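Local coordinates for protein fusolin (Anomala cuprea entomopoxvirus, PDB 4YN1) that forms the crystalline spindles of an insect poxvirus, which enhance virulence, and probably acts on chitin as a member of the lytic polysaccharide monooxygenase family, at residues E171-S176 / P201-Q206; P179-R184 / V195-V200. All blocks are in the same frame, centred on the assembly; numbering follows the deposited sequence.

Contact 1: E171-S176 / P201-Q206; sequences ELVFNS and PVPYRQ. With NAG (2-acetamido-2-deoxy-beta-D-glucopyranose), chain B.
V173 lays its CG1 methyl against the ring of P203, 4.0 Å from CD. The strands involved, 170-176 and 194-203, belong to the two different sheets of a beta-sandwich of the lytic polysaccharide monooxygenase type; they run antiparallel with axes 7.1 Å apart, so side chains rather than backbone bonds join them. P201 turns the CG and CD edge of its ring to the carbonyl oxygen of V173, with CG 3.6 Å from that O. V173 sits in a classic beta bulge, sharing V151 of strand 147-154 with F174 as a facing residue. Further along the same strand, N175 carries an N-linked sugar on ND2 and lies away from 201-206.

At the other end E171 and R205 meet tip to tip. E171 CG lies between the backbone N and the carbonyl carbon (chi1 66°), and the chain then runs extended past P203, whose CG is 3.7 Å from OE1. OE1 forms a long salt bridge of 3.5 Å to R205 NH2, arriving at the edge of the guanidinium with the carboxylate plane turned 85° from it. R205 NH2 is also bonded to the carbonyl of T154, and NH1 to that of Y204, which together limit rotation of the guanidinium. A water reinforces the ion pair, donating to E171 OE1 and accepting from R205 NH1, at 3.1 Å from each.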
ATOM      1  N   GLU A 171      11.566  -7.510  -2.092  1.00 13.00           N
ATOM      2  CA  GLU A 171      12.959  -7.223  -2.343  1.00 11.66           C
ATOM      3  C   GLU A 171      13.249  -5.776  -1.986  1.00 14.06           C
ATOM      4  O   GLU A 171      12.504  -4.876  -2.381  1.00 11.09           O
ATOM      5  CB  GLU A 171      13.332  -7.555  -3.804  1.00 14.99           C
ATOM      6  CG  GLU A 171      12.711  -6.755  -4.927  1.00 30.30           C
ATOM      7  CD  GLU A 171      13.030  -7.346  -6.293  1.00 55.73           C
ATOM      8  OE1 GLU A 171      13.466  -6.581  -7.182  1.00 56.03           O
ATOM      9  OE2 GLU A 171      12.855  -8.574  -6.473  1.00 40.66           O
ATOM     10  N   LEU A 172      14.349  -5.551  -1.293  1.00 10.75           N
ATOM     11  CA  LEU A 172      14.765  -4.201  -0.884  1.00 12.14           C
ATOM     12  C   LEU A 172      15.273  -3.412  -2.069  1.00 16.01           C
ATOM     13  O   LEU A 172      16.133  -3.885  -2.803  1.00 13.82           O
ATOM     14  CB  LEU A 172      15.857  -4.294   0.181  1.00 12.46           C
ATOM     15  CG  LEU A 172      16.368  -2.966   0.745  1.00 13.58           C
ATOM     16  CD1 LEU A 172      15.318  -2.336   1.651  1.00 13.27           C
ATOM     17  CD2 LEU A 172      17.647  -3.163   1.540  1.00 16.60           C
ATOM     18  N   VAL A 173      14.721  -2.215  -2.283  1.00 11.46           N
ATOM     19  CA  VAL A 173      15.157  -1.333  -3.356  1.00 10.95           C
ATOM     20  C   VAL A 173      15.745   0.005  -2.880  1.00 13.70           C
ATOM     21  O   VAL A 173      16.352   0.702  -3.698  1.00 13.53           O
ATOM     22  CB  VAL A 173      14.084  -1.141  -4.456  1.00 13.84           C
ATOM     23  CG1 VAL A 173      13.676  -2.484  -5.058  1.00 13.42           C
ATOM     24  CG2 VAL A 173      12.859  -0.353  -3.978  1.00 13.68           C
ATOM     25  N   PHE A 174      15.538   0.375  -1.620  1.00 10.28           N
ATOM     26  CA  PHE A 174      15.955   1.679  -1.114  1.00 12.23           C
ATOM     27  C   PHE A 174      16.133   1.592   0.379  1.00 13.78           C
ATOM     28  O   PHE A 174      15.320   0.974   1.066  1.00 12.90           O
ATOM     29  CB  PHE A 174      14.873   2.715  -1.491  1.00 13.39           C
ATOM     30  CG  PHE A 174      15.151   4.132  -1.060  1.00 12.56           C
ATOM     31  CD1 PHE A 174      14.912   4.539   0.241  1.00 14.84           C
ATOM     32  CD2 PHE A 174      15.704   5.047  -1.943  1.00 14.18           C
ATOM     33  CE1 PHE A 174      15.172   5.857   0.634  1.00 16.48           C
ATOM     34  CE2 PHE A 174      15.951   6.361  -1.554  1.00 16.89           C
ATOM     35  CZ  PHE A 174      15.709   6.752  -0.254  1.00 14.33           C
ATOM     36  N   ASN A 175      17.192   2.212   0.889  1.00 10.89           N
ATOM     37  CA  ASN A 175      17.432   2.233   2.309  1.00 11.53           C
ATOM     38  C   ASN A 175      18.256   3.468   2.616  1.00 16.03           C
ATOM     39  O   ASN A 175      19.455   3.468   2.341  1.00 14.11           O
ATOM     40  CB  ASN A 175      18.136   0.958   2.754  1.00 12.59           C
ATOM     41  CG  ASN A 175      18.444   0.893   4.226  1.00 22.91           C
ATOM     42  OD1 ASN A 175      18.057   1.773   5.013  1.00 14.99           O
ATOM     43  ND2 ASN A 175      19.099  -0.181   4.657  1.00 15.22           N
ATOM     44  N   SER A 176      17.633   4.509   3.177  1.00 12.78           N
ATOM     45  CA  SER A 176      18.356   5.762   3.429  1.00 12.04           C
ATOM     46  C   SER A 176      17.618   6.673   4.383  1.00 15.91           C
ATOM     47  O   SER A 176      16.388   6.635   4.496  1.00 13.75           O
ATOM     48  CB  SER A 176      18.537   6.519   2.105  1.00 18.64           C
ATOM     49  OG  SER A 176      19.451   7.598   2.214  1.00 25.12           O
ATOM     50  N   PRO A 201      14.333   3.512  -7.108  1.00 13.44           N
ATOM     51  CA  PRO A 201      14.548   2.784  -8.388  1.00 13.59           C
ATOM     52  C   PRO A 201      13.653   1.559  -8.421  1.00 15.02           C
ATOM     53  O   PRO A 201      13.959   0.531  -7.821  1.00 16.15           O
ATOM     54  CB  PRO A 201      16.039   2.411  -8.344  1.00 15.35           C
ATOM     55  CG  PRO A 201      16.388   2.368  -6.906  1.00 20.04           C
ATOM     56  CD  PRO A 201      15.395   3.210  -6.130  1.00 14.87           C
ATOM     57  N   VAL A 202      12.516   1.680  -9.089  1.00 12.06           N
ATOM     58  CA  VAL A 202      11.543   0.592  -9.114  1.00  9.83           C
ATOM     59  C   VAL A 202      11.888  -0.341 -10.269  1.00 15.78           C
ATOM     60  O   VAL A 202      11.969   0.133 -11.404  1.00 12.64           O
ATOM     61  CB  VAL A 202      10.104   1.136  -9.230  1.00 14.76           C
ATOM     62  CG1 VAL A 202       9.093  -0.013  -9.267  1.00 14.16           C
ATOM     63  CG2 VAL A 202       9.796   2.065  -8.059  1.00 14.14           C
ATOM     64  N   PRO A 203      12.066  -1.655 -10.010  1.00 12.85           N
ATOM     65  CA  PRO A 203      12.347  -2.582 -11.097  1.00 11.60           C
ATOM     66  C   PRO A 203      11.133  -2.728 -12.006  1.00 14.21           C
ATOM     67  O   PRO A 203       9.969  -2.677 -11.569  1.00 11.49           O
ATOM     68  CB  PRO A 203      12.682  -3.898 -10.354  1.00 13.24           C
ATOM     69  CG  PRO A 203      11.930  -3.830  -9.106  1.00 18.72           C
ATOM     70  CD  PRO A 203      11.996  -2.371  -8.723  1.00 15.46           C
ATOM     71  N   TYR A 204      11.395  -2.868 -13.281  1.00 11.58           N
ATOM     72  CA  TYR A 204      10.342  -3.075 -14.249  1.00  9.98           C
ATOM     73  C   TYR A 204       9.518  -4.315 -13.902  1.00 10.46           C
ATOM     74  O   TYR A 204      10.053  -5.329 -13.477  1.00 10.84           O
ATOM     75  CB  TYR A 204      10.931  -3.230 -15.654  1.00 10.35           C
ATOM     76  CG  TYR A 204       9.922  -3.646 -16.698  1.00 10.98           C
ATOM     77  CD1 TYR A 204       9.600  -4.988 -16.893  1.00 12.22           C
ATOM     78  CD2 TYR A 204       9.335  -2.712 -17.537  1.00 10.15           C
ATOM     79  CE1 TYR A 204       8.655  -5.371 -17.843  1.00 13.42           C
ATOM     80  CE2 TYR A 204       8.402  -3.089 -18.500  1.00  9.37           C
ATOM     81  CZ  TYR A 204       8.116  -4.423 -18.694  1.00 12.82           C
ATOM     82  OH  TYR A 204       7.162  -4.759 -19.621  1.00 15.39           O
ATOM     83  N   ARG A 205       8.228  -4.229 -14.199  1.00  9.31           N
ATOM     84  CA  ARG A 205       7.258  -5.301 -14.045  1.00  9.50           C
ATOM     85  C   ARG A 205       6.272  -5.215 -15.180  1.00 12.98           C
ATOM     86  O   ARG A 205       5.928  -4.112 -15.585  1.00 12.20           O
ATOM     87  CB  ARG A 205       6.485  -5.106 -12.729  1.00  9.97           C
ATOM     88  CG  ARG A 205       7.319  -5.247 -11.446  1.00  8.94           C
ATOM     89  CD  ARG A 205       7.620  -6.684 -11.176  1.00  9.39           C
ATOM     90  NE  ARG A 205       8.446  -6.874  -9.992  1.00 11.68           N
ATOM     91  CZ  ARG A 205       9.773  -6.927  -9.972  1.00 17.28           C
ATOM     92  NH1 ARG A 205      10.476  -6.751 -11.093  1.00 12.08           N
ATOM     93  NH2 ARG A 205      10.413  -7.164  -8.835  1.00 10.79           N
ATOM     94  N   GLN A 206       5.748  -6.355 -15.653  1.00 10.35           N
ATOM     95  CA  GLN A 206       4.658  -6.337 -16.624  1.00 10.79           C
ATOM     96  C   GLN A 206       3.383  -6.818 -15.921  1.00 13.67           C
ATOM     97  O   GLN A 206       2.417  -7.203 -16.583  1.00 14.76           O
ATOM     98  CB  GLN A 206       4.971  -7.169 -17.873  1.00 11.69           C
ATOM     99  CG  GLN A 206       5.331  -8.610 -17.607  1.00 11.46           C
ATOM    100  CD  GLN A 206       5.067  -9.512 -18.800  1.00 14.19           C
ATOM    101  OE1 GLN A 206       4.220  -9.257 -19.666  1.00 12.81           O
ATOM    102  NE2 GLN A 206       5.710 -10.632 -18.804  1.00 11.83           N
TER
HETATM  103  C1  NAG B   1      19.468  -0.343   6.033  1.00 18.31           C
HETATM  104  C2  NAG B   1      19.615  -1.808   6.431  1.00 19.96           C
HETATM  105  C3  NAG B   1      20.033  -1.867   7.901  1.00 22.21           C
HETATM  106  C4  NAG B   1      21.301  -1.053   8.124  1.00 25.02           C
HETATM  107  C5  NAG B   1      21.100   0.366   7.599  1.00 23.17           C
HETATM  108  C6  NAG B   1      22.339   1.233   7.679  1.00 26.72           C
HETATM  109  C7  NAG B   1      18.230  -3.627   5.567  1.00 24.54           C
HETATM  110  C8  NAG B   1      16.835  -4.160   5.416  1.00 22.62           C
HETATM  111  N2  NAG B   1      18.347  -2.489   6.237  1.00 17.83           N
HETATM  112  O3  NAG B   1      20.213  -3.225   8.303  1.00 20.37           O
HETATM  113  O4  NAG B   1      21.596  -0.984   9.514  1.00 27.42           O
HETATM  114  O5  NAG B   1      20.738   0.294   6.212  1.00 21.16           O
HETATM  115  O6  NAG B   1      23.435   0.638   6.992  1.00 31.32           O
HETATM  116  O7  NAG B   1      19.207  -4.214   5.114  1.00 24.23           O
HETATM  117  O   HOH W   1      13.370  -7.486 -10.177  1.00 25.91           O

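Contact 2: P179-R184 / V195-V200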
ATOM      1  N   PRO A 179      15.941  13.756   3.812  1.00 16.30           N
ATOM      2  CA  PRO A 179      15.675  15.075   4.418  1.00 16.75           C
ATOM      3  C   PRO A 179      14.221  15.496   4.270  1.00 18.06           C
ATOM      4  O   PRO A 179      13.596  15.206   3.262  1.00 15.47           O
ATOM      5  CB  PRO A 179      16.587  16.020   3.629  1.00 18.83           C
ATOM      6  CG  PRO A 179      16.752  15.379   2.304  1.00 23.58           C
ATOM      7  CD  PRO A 179      16.716  13.887   2.560  1.00 18.95           C
ATOM      8  N   LEU A 180      13.719  16.228   5.271  1.00 14.50           N
ATOM      9  CA  LEU A 180      12.412  16.854   5.249  1.00 13.91           C
ATOM     10  C   LEU A 180      12.500  18.086   4.370  1.00 18.72           C
ATOM     11  O   LEU A 180      13.348  18.940   4.609  1.00 20.07           O
ATOM     12  CB  LEU A 180      12.010  17.227   6.678  1.00 13.29           C
ATOM     13  CG  LEU A 180      10.629  17.787   6.881  1.00 17.49           C
ATOM     14  CD1 LEU A 180       9.556  16.755   6.562  1.00 15.97           C
ATOM     15  CD2 LEU A 180      10.455  18.255   8.327  1.00 20.97           C
ATOM     16  N   VAL A 181      11.640  18.186   3.372  1.00 13.76           N
ATOM     17  CA  VAL A 181      11.640  19.278   2.397  1.00 13.18           C
ATOM     18  C   VAL A 181      10.284  19.919   2.279  1.00 17.23           C
ATOM     19  O   VAL A 181       9.291  19.337   2.659  1.00 15.45           O
ATOM     20  CB  VAL A 181      12.161  18.815   1.000  1.00 17.19           C
ATOM     21  CG1 VAL A 181      13.645  18.380   1.058  1.00 17.80           C
ATOM     22  CG2 VAL A 181      11.287  17.706   0.397  1.00 16.32           C
ATOM     23  N   ASN A 182      10.238  21.149   1.758  1.00 13.44           N
ATOM     24  CA  ASN A 182       8.970  21.814   1.494  1.00 14.29           C
ATOM     25  C   ASN A 182       8.209  21.085   0.401  1.00 18.62           C
ATOM     26  O   ASN A 182       8.793  20.743  -0.637  1.00 17.50           O
ATOM     27  CB  ASN A 182       9.213  23.258   1.013  1.00 16.40           C
ATOM     28  CG  ASN A 182       9.739  24.127   2.125  1.00 27.57           C
ATOM     29  OD1 ASN A 182       9.404  23.948   3.291  1.00 30.07           O
ATOM     30  ND2 ASN A 182      10.617  25.026   1.814  1.00 27.98           N
ATOM     31  N   ARG A 183       6.903  20.878   0.607  1.00 13.29           N
ATOM     32  CA  ARG A 183       6.086  20.270  -0.419  1.00 14.30           C
ATOM     33  C   ARG A 183       5.992  21.214  -1.611  1.00 20.44           C
ATOM     34  O   ARG A 183       6.042  22.441  -1.441  1.00 18.79           O
ATOM     35  CB  ARG A 183       4.684  19.932   0.103  1.00 16.86           C
ATOM     36  CG  ARG A 183       3.721  21.114   0.089  1.00 25.83           C
ATOM     37  CD  ARG A 183       2.391  20.785   0.727  1.00 30.68           C
ATOM     38  NE  ARG A 183       1.651  22.021   0.971  1.00 36.11           N
ATOM     39  CZ  ARG A 183       0.553  22.129   1.709  1.00 52.45           C
ATOM     40  NH1 ARG A 183       0.042  21.065   2.311  1.00 34.75           N
ATOM     41  NH2 ARG A 183      -0.038  23.306   1.859  1.00 47.46           N
ATOM     42  N   ARG A 184       5.846  20.670  -2.802  1.00 18.71           N
ATOM     43  CA  ARG A 184       5.676  21.529  -3.973  1.00 18.86           C
ATOM     44  C   ARG A 184       4.225  21.970  -4.072  1.00 22.76           C
ATOM     45  O   ARG A 184       3.327  21.369  -3.451  1.00 20.53           O
ATOM     46  CB  ARG A 184       6.072  20.787  -5.259  1.00 16.69           C
ATOM     47  CG  ARG A 184       7.506  20.322  -5.300  1.00 17.79           C
ATOM     48  CD  ARG A 184       7.908  19.944  -6.733  1.00 24.02           C
ATOM     49  NE  ARG A 184       9.232  19.328  -6.770  1.00 21.59           N
ATOM     50  CZ  ARG A 184       9.500  18.023  -6.662  1.00 26.00           C
ATOM     51  NH1 ARG A 184       8.515  17.140  -6.545  1.00 16.97           N
ATOM     52  NH2 ARG A 184      10.752  17.594  -6.697  1.00 23.33           N
ATOM     53  N   VAL A 195       7.320  17.504   3.442  1.00 10.05           N
ATOM     54  CA  VAL A 195       7.215  16.092   3.071  1.00  8.99           C
ATOM     55  C   VAL A 195       8.581  15.463   3.019  1.00 11.89           C
ATOM     56  O   VAL A 195       9.588  16.162   3.051  1.00 12.73           O
ATOM     57  CB  VAL A 195       6.528  15.960   1.678  1.00 12.97           C
ATOM     58  CG1 VAL A 195       5.071  16.398   1.704  1.00 13.34           C
ATOM     59  CG2 VAL A 195       7.305  16.678   0.600  1.00 12.98           C
ATOM     60  N   TYR A 196       8.619  14.149   2.826  1.00 11.39           N
ATOM     61  CA  TYR A 196       9.852  13.409   2.543  1.00 11.16           C
ATOM     62  C   TYR A 196       9.717  12.878   1.127  1.00 15.86           C
ATOM     63  O   TYR A 196       8.784  12.100   0.850  1.00 14.02           O
ATOM     64  CB  TYR A 196      10.055  12.226   3.481  1.00 13.13           C
ATOM     65  CG  TYR A 196      10.268  12.606   4.927  1.00 14.62           C
ATOM     66  CD1 TYR A 196      11.509  13.046   5.378  1.00 16.63           C
ATOM     67  CD2 TYR A 196       9.223  12.559   5.841  1.00 14.99           C
ATOM     68  CE1 TYR A 196      11.708  13.408   6.710  1.00 14.82           C
ATOM     69  CE2 TYR A 196       9.412  12.917   7.170  1.00 15.96           C
ATOM     70  CZ  TYR A 196      10.667  13.305   7.607  1.00 20.15           C
ATOM     71  OH  TYR A 196      10.847  13.626   8.919  1.00 17.72           O
ATOM     72  N   ARG A 197      10.566  13.351   0.213  1.00 13.02           N
ATOM     73  CA  ARG A 197      10.584  12.879  -1.154  1.00 12.55           C
ATOM     74  C   ARG A 197      11.850  12.076  -1.359  1.00 17.21           C
ATOM     75  O   ARG A 197      12.911  12.462  -0.882  1.00 15.46           O
ATOM     76  CB  ARG A 197      10.493  14.001  -2.196  1.00 14.86           C
ATOM     77  CG  ARG A 197       9.146  14.730  -2.184  1.00 18.99           C
ATOM     78  CD  ARG A 197       8.954  15.654  -3.400  1.00 19.58           C
ATOM     79  NE  ARG A 197      10.004  16.663  -3.447  1.00 16.55           N
ATOM     80  CZ  ARG A 197       9.942  17.892  -2.938  1.00 20.56           C
ATOM     81  NH1 ARG A 197       8.813  18.345  -2.399  1.00 16.51           N
ATOM     82  NH2 ARG A 197      10.999  18.681  -2.979  1.00 15.75           N
ATOM     83  N   MET A 198      11.750  10.945  -2.032  1.00 13.81           N
ATOM     84  CA  MET A 198      12.929  10.096  -2.261  1.00 12.26           C
ATOM     85  C   MET A 198      12.796   9.442  -3.628  1.00 15.62           C
ATOM     86  O   MET A 198      11.694   9.090  -4.046  1.00 14.21           O
ATOM     87  CB  MET A 198      13.104   9.054  -1.120  1.00 14.02           C
ATOM     88  CG  MET A 198      11.970   8.064  -1.004  1.00 16.01           C
ATOM     89  SD  MET A 198      11.556   7.481   0.631  1.00 19.32           S
ATOM     90  CE  MET A 198      10.539   8.920   1.236  1.00 15.62           C
ATOM     91  N   ILE A 199      13.903   9.325  -4.347  1.00 12.82           N
ATOM     92  CA  ILE A 199      13.900   8.690  -5.657  1.00 12.75           C
ATOM     93  C   ILE A 199      14.084   7.216  -5.440  1.00 15.94           C
ATOM     94  O   ILE A 199      15.147   6.786  -4.994  1.00 14.50           O
ATOM     95  CB  ILE A 199      14.993   9.244  -6.632  1.00 16.15           C
ATOM     96  CG1 ILE A 199      14.904  10.793  -6.781  1.00 20.34           C
ATOM     97  CG2 ILE A 199      14.875   8.550  -8.007  1.00 17.96           C
ATOM     98  CD1 ILE A 199      13.625  11.287  -7.222  1.00 31.94           C
ATOM     99  N   VAL A 200      13.052   6.441  -5.773  1.00 13.97           N
ATOM    100  CA  VAL A 200      13.055   5.006  -5.596  1.00 13.24           C
ATOM    101  C   VAL A 200      13.276   4.330  -6.963  1.00 15.20           C
ATOM    102  O   VAL A 200      12.453   4.517  -7.850  1.00 12.35           O
ATOM    103  CB  VAL A 200      11.738   4.525  -4.945  1.00 15.85           C
ATOM    104  CG1 VAL A 200      11.720   2.996  -4.785  1.00 15.24           C
ATOM    105  CG2 VAL A 200      11.550   5.170  -3.583  1.00 15.68           C
TER
HETATM  106  O   HOH W   2      13.177  14.705   0.554  1.00 14.97           O
HETATM  107  O   HOH W   3      10.890  21.491  -2.292  1.00 31.83           O
HETATM  108  O   HOH W   4       6.076  17.683  -3.092  1.00 15.86           O
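R184 and R197 stack guanidinium on guanidinium, their centres 3.8 Å apart and planes inclined by 29°, with R197 NE offset toward the rim of the R184 group. E135 of strand 131-140, through a salt bridge from OE1 to R184 NH1 and a long, weak ion pair from OE2 to R197 NE, would offset part of the like charge. V181 CG2 lies over the opposite face of the R197 guanidinium, 3.5 Å from NH2, the two side chains crossing at about a right angle. R197 is thus sandwiched between a methyl and a cation. Its chain bends at chi3 (-59°), which turns NE aside, and NH1 donates to the carbonyl O of N182 at 3.0 Å, with the acceptor close to the guanidinium plane. One water bridges N182 O and R197 NH2, and another accepts from both R184 N and R197 NH1.

Beyond the backbone pairing, L180 crosses the Y196 ring and sets CD1 over its face, 3.9 Å from the centroid, in a CH-pi contact. The phenol OH of Y196 is held by E145, and its ring also meets those of F149 and W215. V181 and V195 form an antiparallel hydrogen-bonded pair, V181 N to V195 O at 2.9 Å and V195 N to V181 O at 2.8 Å. The axes of the short segments lie at 103°, and 180-182 is the outermost strand, within the chain, of the four-stranded antiparallel sheet, joined to 194-203 as a beta hairpin.

Strand 194-203 is common to both contacts: its start, around V195, pairs within its own sheet with 180-182 in contact 2, while its last residues meet the facing sheet in contact 1. Both segments of contact 2 lie between those of contact 1 in the chain, so contact 2 is nested in the loop that contact 1 closes. Their centres lie about 18 Å apart, yet the two touch through the interior, where F174 CZ reaches M198 CB at 3.6 Å and V173 CG2 meets V200 CG1 at 3.6 Å. The glycan sits on the contact 1 side, its C1 1.4 Å from N175 ND2, and is also hydrogen-bonded to E150 and R78.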